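PDB 4YHC: sterol regulatory element-binding protein cleavage-activating protein from Schizosaccharomyces pombe, which escorts the membrane-bound transcription factor precursor Sre1 for proteolytic processing when sterol or oxygen is low, this chain being its WD40 domain. Local coordinates for residues G2-E8 with L427-L433; K19-V25 with V457-G463. The protein carries 9 engineered substitutions. The contacts are given in a common frame with arbitrary orientation. Residues are numbered along the deposited sequence.

Contact 1. Residues G2-E8 with L427-L433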
loop_
_atom_site.group_PDB
_atom_site.type_symbol
_atom_site.label_atom_id
_atom_site.label_comp_id
_atom_site.label_asym_id
_atom_site.label_seq_id
_atom_site.Cartn_x
_atom_site.Cartn_y
_atom_site.Cartn_z
ATOM N N GLY A 2 9.574 -25.687 1.786
ATOM C CA GLY A 2 10.565 -24.706 1.308
ATOM C C GLY A 2 10.777 -24.696 -0.193
ATOM O O GLY A 2 10.398 -25.617 -0.931
ATOM N N TRP A 3 11.427 -23.630 -0.630
ATOM C CA TRP A 3 11.501 -23.307 -2.012
ATOM C C TRP A 3 12.700 -23.914 -2.676
ATOM O O TRP A 3 12.886 -23.687 -3.882
ATOM C CB TRP A 3 11.463 -21.796 -2.239
ATOM C CG TRP A 3 12.449 -20.971 -1.513
ATOM C CD1 TRP A 3 13.716 -21.352 -1.111
ATOM C CD2 TRP A 3 12.261 -19.627 -1.015
ATOM N NE1 TRP A 3 14.320 -20.329 -0.450
ATOM C CE2 TRP A 3 13.467 -19.249 -0.388
ATOM C CE3 TRP A 3 11.225 -18.693 -1.103
ATOM C CZ2 TRP A 3 13.671 -17.996 0.132
ATOM C CZ3 TRP A 3 11.407 -17.429 -0.514
ATOM C CH2 TRP A 3 12.614 -17.102 0.113
ATOM N N SER A 4 13.523 -24.645 -1.911
ATOM C CA SER A 4 14.771 -25.258 -2.431
ATOM C C SER A 4 15.115 -26.465 -1.577
ATOM O O SER A 4 14.521 -26.643 -0.503
ATOM C CB SER A 4 15.947 -24.304 -2.360
ATOM O OG SER A 4 16.188 -23.776 -1.013
ATOM N N ASP A 5 16.108 -27.260 -1.992
ATOM C CA ASP A 5 16.724 -28.221 -1.026
ATOM C C ASP A 5 17.491 -27.468 0.027
ATOM O O ASP A 5 17.284 -27.699 1.241
ATOM C CB ASP A 5 17.648 -29.190 -1.710
ATOM C CG ASP A 5 16.905 -30.219 -2.520
ATOM O OD1 ASP A 5 15.616 -30.230 -2.531
ATOM O OD2 ASP A 5 17.648 -30.995 -3.161
ATOM N N HIS A 6 18.322 -26.534 -0.414
ATOM C CA HIS A 6 18.954 -25.576 0.533
ATOM C C HIS A 6 19.334 -24.303 -0.161
ATOM O O HIS A 6 19.552 -24.278 -1.367
ATOM C CB HIS A 6 20.242 -26.181 1.166
ATOM C CG HIS A 6 21.367 -26.401 0.184
ATOM N ND1 HIS A 6 21.524 -27.577 -0.522
ATOM C CD2 HIS A 6 22.363 -25.586 -0.236
ATOM C CE1 HIS A 6 22.579 -27.483 -1.315
ATOM N NE2 HIS A 6 23.124 -26.304 -1.135
ATOM N N ASP A 7 19.481 -23.266 0.638
ATOM C CA ASP A 7 19.980 -21.979 0.211
ATOM C C ASP A 7 21.377 -21.765 0.750
ATOM O O ASP A 7 21.679 -22.162 1.884
ATOM C CB ASP A 7 19.083 -20.886 0.763
ATOM C CG ASP A 7 17.702 -20.868 0.115
ATOM O OD1 ASP A 7 17.465 -21.616 -0.856
ATOM O OD2 ASP A 7 16.863 -20.019 0.511
ATOM N N GLU A 8 22.227 -21.133 -0.040
ATOM C CA GLU A 8 23.546 -20.739 0.409
ATOM C C GLU A 8 23.770 -19.235 0.330
ATOM O O GLU A 8 23.382 -18.614 -0.651
ATOM C CB GLU A 8 24.576 -21.497 -0.473
ATOM C CG GLU A 8 26.006 -20.973 -0.398
ATOM C CD GLU A 8 26.880 -21.468 -1.554
ATOM O OE1 GLU A 8 27.649 -20.628 -2.072
ATOM O OE2 GLU A 8 26.797 -22.668 -1.937
ATOM N N LEU A 427 22.325 -15.054 -3.193
ATOM C CA LEU A 427 21.525 -16.106 -2.582
ATOM C C LEU A 427 21.478 -17.216 -3.584
ATOM O O LEU A 427 20.845 -17.077 -4.657
ATOM C CB LEU A 427 20.114 -15.619 -2.291
ATOM C CG LEU A 427 19.226 -16.600 -1.536
ATOM C CD1 LEU A 427 17.879 -15.950 -1.171
ATOM C CD2 LEU A 427 18.920 -17.816 -2.324
ATOM N N LYS A 428 22.143 -18.331 -3.277
ATOM C CA LYS A 428 22.118 -19.481 -4.184
ATOM C C LYS A 428 21.121 -20.509 -3.702
ATOM O O LYS A 428 21.205 -20.940 -2.558
ATOM C CB LYS A 428 23.500 -20.125 -4.280
ATOM C CG LYS A 428 23.488 -21.340 -5.162
ATOM C CD LYS A 428 24.765 -22.184 -5.042
ATOM C CE LYS A 428 25.905 -21.737 -5.955
ATOM N NZ LYS A 428 26.740 -22.912 -6.428
ATOM N N MET A 429 20.213 -20.926 -4.571
ATOM C CA MET A 429 19.158 -21.883 -4.235
ATOM C C MET A 429 19.420 -23.190 -4.997
ATOM O O MET A 429 19.383 -23.221 -6.262
ATOM C CB MET A 429 17.766 -21.366 -4.651
ATOM C CG MET A 429 17.310 -20.062 -3.957
ATOM S SD MET A 429 15.595 -19.661 -4.437
ATOM C CE MET A 429 15.296 -18.130 -3.589
ATOM N N TYR A 430 19.699 -24.237 -4.229
ATOM C CA TYR A 430 20.040 -25.543 -4.796
ATOM C C TYR A 430 18.778 -26.336 -4.965
ATOM O O TYR A 430 18.044 -26.510 -4.032
ATOM C CB TYR A 430 21.001 -26.298 -3.875
ATOM C CG TYR A 430 21.444 -27.550 -4.539
ATOM C CD1 TYR A 430 22.413 -27.510 -5.524
ATOM C CD2 TYR A 430 20.837 -28.755 -4.261
ATOM C CE1 TYR A 430 22.819 -28.659 -6.167
ATOM C CE2 TYR A 430 21.234 -29.924 -4.896
ATOM C CZ TYR A 430 22.230 -29.865 -5.846
ATOM O OH TYR A 430 22.628 -30.999 -6.497
ATOM N N ASN A 431 18.508 -26.769 -6.176
ATOM C CA ASN A 431 17.234 -27.411 -6.489
ATOM C C ASN A 431 15.980 -26.529 -6.215
ATOM O O ASN A 431 14.967 -26.959 -5.579
ATOM C CB ASN A 431 17.096 -28.733 -5.785
ATOM C CG ASN A 431 16.207 -29.659 -6.556
ATOM O OD1 ASN A 431 16.057 -29.499 -7.778
ATOM N ND2 ASN A 431 15.589 -30.612 -5.872
ATOM N N SER A 432 16.105 -25.284 -6.655
ATOM C CA SER A 432 15.012 -24.320 -6.507
ATOM C C SER A 432 13.693 -24.824 -7.092
ATOM O O SER A 432 13.640 -25.323 -8.195
ATOM C CB SER A 432 15.374 -22.994 -7.162
ATOM O OG SER A 432 14.277 -22.072 -7.075
ATOM N N LEU A 433 12.605 -24.639 -6.367
ATOM C CA LEU A 433 11.277 -24.815 -6.958
ATOM C C LEU A 433 10.650 -23.506 -7.523
ATOM O O LEU A 433 9.454 -23.433 -7.771
ATOM C CB LEU A 433 10.372 -25.398 -5.896
ATOM C CG LEU A 433 10.468 -26.910 -5.717
ATOM C CD1 LEU A 433 11.855 -27.486 -5.954
ATOM C CD2 LEU A 433 9.938 -27.269 -4.351
HETATM O O HOH W 1 13.615 -28.595 -3.463
HETATM O O HOH W 2 28.820 -22.955 -3.731
#
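Strand 6-8 runs antiparallel to strand 427-429, their short axes 4.6 Å apart at 154°. Glu-8 and Lys-428 form a hydrogen-bonded pair closed by Glu-8 N to Lys-428 O (2.7 Å) and Lys-428 N to Glu-8 O (2.9 Å); Tyr-430 N reaches His-6 O at 2.9 Å. After strand 427-429 the chain turns a corner through a type II turn, Met-429 to Ser-432, with Asn-431 at positive phi. Residues 3-5 run alongside this turn: Asp-5 N bonds Tyr-430 O (2.9 Å) and Leu-433 N bonds Trp-3 O (2.7 Å). On the Asp-7/Met-429 face, Met-429 lies over the indole of Trp-3, a Met-aromatic contact with SD 4.3 Å from the centroid of the five-membered ring. Asp-7 fixes that indole through Trp-3 NE1 to Asp-7 OD2 (2.7 Å) and takes Ser-4 OG on OD1 (2.5 Å). On the other face Tyr-430 CB sits over the His-6 imidazole, 3.5 Å from its centroid, while a water joins Glu-8 OE2 to Lys-428 NZ, the lysine link being weak. Strand 6-8 is thus an edge strand added to 421-432, whose other side pairs with strand 406-416, where Met-429 touches Trp-410; Leu-433 meets Tyr-456 of the adjacent sheet.

Contact 2. Residues K19-V25 with V457-G463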
loop_
_atom_site.group_PDB
_atom_site.type_symbol
_atom_site.label_atom_id
_atom_site.label_comp_id
_atom_site.label_asym_id
_atom_site.label_seq_id
_atom_site.Cartn_x
_atom_site.Cartn_y
_atom_site.Cartn_z
ATOM N N LYS A 19 21.851 -7.336 10.010
ATOM C CA LYS A 19 20.501 -6.770 10.066
ATOM C C LYS A 19 19.740 -6.814 8.736
ATOM O O LYS A 19 18.527 -6.665 8.707
ATOM C CB LYS A 19 20.609 -5.335 10.512
ATOM C CG LYS A 19 21.076 -5.309 11.954
ATOM C CD LYS A 19 21.040 -3.991 12.635
ATOM C CE LYS A 19 21.651 -2.898 11.809
ATOM N NZ LYS A 19 21.159 -1.612 12.344
ATOM N N PHE A 20 20.455 -6.979 7.632
ATOM C CA PHE A 20 19.816 -7.179 6.317
ATOM C C PHE A 20 19.378 -8.628 6.127
ATOM O O PHE A 20 20.196 -9.577 6.044
ATOM C CB PHE A 20 20.802 -6.719 5.190
ATOM C CG PHE A 20 20.245 -6.836 3.790
ATOM C CD1 PHE A 20 18.920 -6.746 3.537
ATOM C CD2 PHE A 20 21.106 -7.015 2.713
ATOM C CE1 PHE A 20 18.452 -6.819 2.239
ATOM C CE2 PHE A 20 20.642 -7.139 1.440
ATOM C CZ PHE A 20 19.295 -7.022 1.183
ATOM N N ARG A 21 18.075 -8.856 6.063
ATOM C CA ARG A 21 17.561 -10.240 6.198
ATOM C C ARG A 21 16.620 -10.599 5.082
ATOM O O ARG A 21 15.781 -9.766 4.649
ATOM C CB ARG A 21 16.764 -10.421 7.509
ATOM C CG ARG A 21 17.561 -10.299 8.810
ATOM C CD ARG A 21 18.487 -11.484 9.056
ATOM N NE ARG A 21 17.758 -12.746 9.222
ATOM C CZ ARG A 21 17.168 -13.168 10.333
ATOM N NH1 ARG A 21 17.162 -12.420 11.422
ATOM N NH2 ARG A 21 16.507 -14.319 10.319
ATOM N N ILE A 22 16.655 -11.862 4.696
ATOM C CA ILE A 22 15.606 -12.429 3.833
ATOM C C ILE A 22 15.190 -13.732 4.386
ATOM O O ILE A 22 16.044 -14.513 4.776
ATOM C CB ILE A 22 16.058 -12.618 2.380
ATOM C CG1 ILE A 22 15.058 -13.436 1.607
ATOM C CG2 ILE A 22 17.443 -13.210 2.309
ATOM C CD1 ILE A 22 15.156 -13.345 0.088
ATOM N N GLU A 23 13.893 -13.987 4.474
ATOM C CA GLU A 23 13.418 -15.296 4.847
ATOM C C GLU A 23 12.117 -15.615 4.092
ATOM O O GLU A 23 11.278 -14.729 3.933
ATOM C CB GLU A 23 13.086 -15.378 6.372
ATOM C CG GLU A 23 14.222 -15.106 7.353
ATOM C CD GLU A 23 15.271 -16.211 7.398
ATOM O OE1 GLU A 23 16.369 -15.934 7.903
ATOM O OE2 GLU A 23 15.014 -17.328 6.917
ATOM N N PRO A 24 11.892 -16.909 3.755
ATOM C CA PRO A 24 10.674 -17.407 3.141
ATOM C C PRO A 24 9.572 -17.406 4.158
ATOM O O PRO A 24 9.811 -17.704 5.293
ATOM C CB PRO A 24 11.028 -18.860 2.760
ATOM C CG PRO A 24 12.079 -19.255 3.753
ATOM C CD PRO A 24 12.891 -17.994 3.951
ATOM N N VAL A 25 8.359 -17.085 3.772
ATOM C CA VAL A 25 7.218 -17.244 4.675
ATOM C C VAL A 25 6.946 -18.739 4.643
ATOM O O VAL A 25 6.995 -19.319 3.586
ATOM C CB VAL A 25 5.996 -16.506 4.132
ATOM C CG1 VAL A 25 4.729 -17.027 4.760
ATOM C CG2 VAL A 25 6.146 -14.995 4.330
ATOM N N VAL A 457 6.346 -16.578 -0.857
ATOM C CA VAL A 457 6.707 -15.224 -0.545
ATOM C C VAL A 457 7.963 -15.103 0.341
ATOM O O VAL A 457 8.109 -15.841 1.299
ATOM C CB VAL A 457 5.499 -14.294 -0.145
ATOM C CG1 VAL A 457 4.134 -14.977 -0.036
ATOM C CG2 VAL A 457 5.826 -13.248 0.884
ATOM N N ALA A 458 8.800 -14.147 -0.030
ATOM C CA ALA A 458 9.980 -13.804 0.721
ATOM C C ALA A 458 9.722 -12.499 1.390
ATOM O O ALA A 458 9.279 -11.566 0.732
ATOM C CB ALA A 458 11.197 -13.595 -0.181
ATOM N N LEU A 459 10.128 -12.437 2.638
ATOM C CA LEU A 459 10.222 -11.221 3.411
ATOM C C LEU A 459 11.669 -10.787 3.421
ATOM O O LEU A 459 12.591 -11.605 3.709
ATOM C CB LEU A 459 9.745 -11.517 4.824
ATOM C CG LEU A 459 8.291 -11.313 5.237
ATOM C CD1 LEU A 459 7.264 -11.271 4.150
ATOM C CD2 LEU A 459 7.874 -12.242 6.386
ATOM N N VAL A 460 11.868 -9.509 3.139
ATOM C CA VAL A 460 13.192 -8.880 3.060
ATOM C C VAL A 460 13.128 -7.591 3.809
ATOM O O VAL A 460 12.244 -6.744 3.547
ATOM C CB VAL A 460 13.566 -8.556 1.592
ATOM C CG1 VAL A 460 14.974 -7.986 1.448
ATOM C CG2 VAL A 460 13.462 -9.831 0.720
ATOM N N GLY A 461 14.049 -7.425 4.748
ATOM C CA GLY A 461 14.056 -6.259 5.621
ATOM C C GLY A 461 15.384 -5.861 6.211
ATOM O O GLY A 461 16.370 -6.583 6.092
ATOM N N TYR A 462 15.386 -4.712 6.826
ATOM C CA TYR A 462 16.561 -4.148 7.486
ATOM C C TYR A 462 16.292 -3.753 8.924
ATOM O O TYR A 462 15.493 -2.845 9.243
ATOM C CB TYR A 462 17.146 -2.951 6.752
ATOM C CG TYR A 462 18.447 -2.559 7.270
ATOM C CD1 TYR A 462 19.574 -3.365 7.009
ATOM C CD2 TYR A 462 18.622 -1.380 7.999
ATOM C CE1 TYR A 462 20.793 -3.063 7.517
ATOM C CE2 TYR A 462 19.877 -1.062 8.508
ATOM C CZ TYR A 462 20.938 -1.911 8.252
ATOM O OH TYR A 462 22.189 -1.629 8.708
ATOM N N GLY A 463 16.965 -4.438 9.809
ATOM C CA GLY A 463 16.745 -4.216 11.212
ATOM C C GLY A 463 15.296 -4.365 11.667
ATOM O O GLY A 463 14.823 -3.600 12.526
HETATM O O HOH W 3 6.176 -18.705 0.951
#
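This is the closure of a WD40 beta-propeller: strand 20-24, from the start of this domain, is the outer strand of a four-stranded blade whose other three strands come from its end, the "Velcro" arrangement of such folds. It runs antiparallel to 457-462, axes 4.6 Å apart at 164°, with six backbone hydrogen bonds between the segments. On one face Ile-22 CD1 sits 4.0 Å from both Ala-458 CB and Val-460 CG2, bridging the low alanine and the taller valine. The Phe-20 ring brings its edge to Val-460, CE1 to CG1 3.8 Å, and the sheet of strand 406-416 covers this face through Val-412. At the Val-25 end, Val-25 CG2 packs against Val-457 CG2 (3.9 Å) and, on the Leu-459 face, Leu-459 CD2 (3.8 Å). Gly-461 has no side chain opposite Arg-21, whose long chain folds over its own strand to a salt bridge with Glu-23, NH2 to OE1 2.9 Å. At the Lys-19 end, Lys-19 CB lies 4.2 Å from the Tyr-462 ring centroid, and Gly-463 N bonds Lys-19 O at 2.9 Å.

Both contacts join the start of this domain to its end, and in each the early segment becomes the outermost strand of an antiparallel sheet. Their segments alternate along the chain: 2-8 and 19-25 come first, 427-433 and 457-463 follow, so the two sheets are each completed from both ends. The centres lie about 15 Å apart, and the sheets meet through side chains. The Trp-3 indole of contact 1 packs on contact 2, with CH2 3.6 Å from Pro-24 CB and 3.8 Å from Ala-458 CB. Farther along, Leu-427 CD1 meets Ile-22 CD1 at 4.0 Å. By similarity, the Sre1-interacting region includes 427-433 and 457-463 but neither early segment.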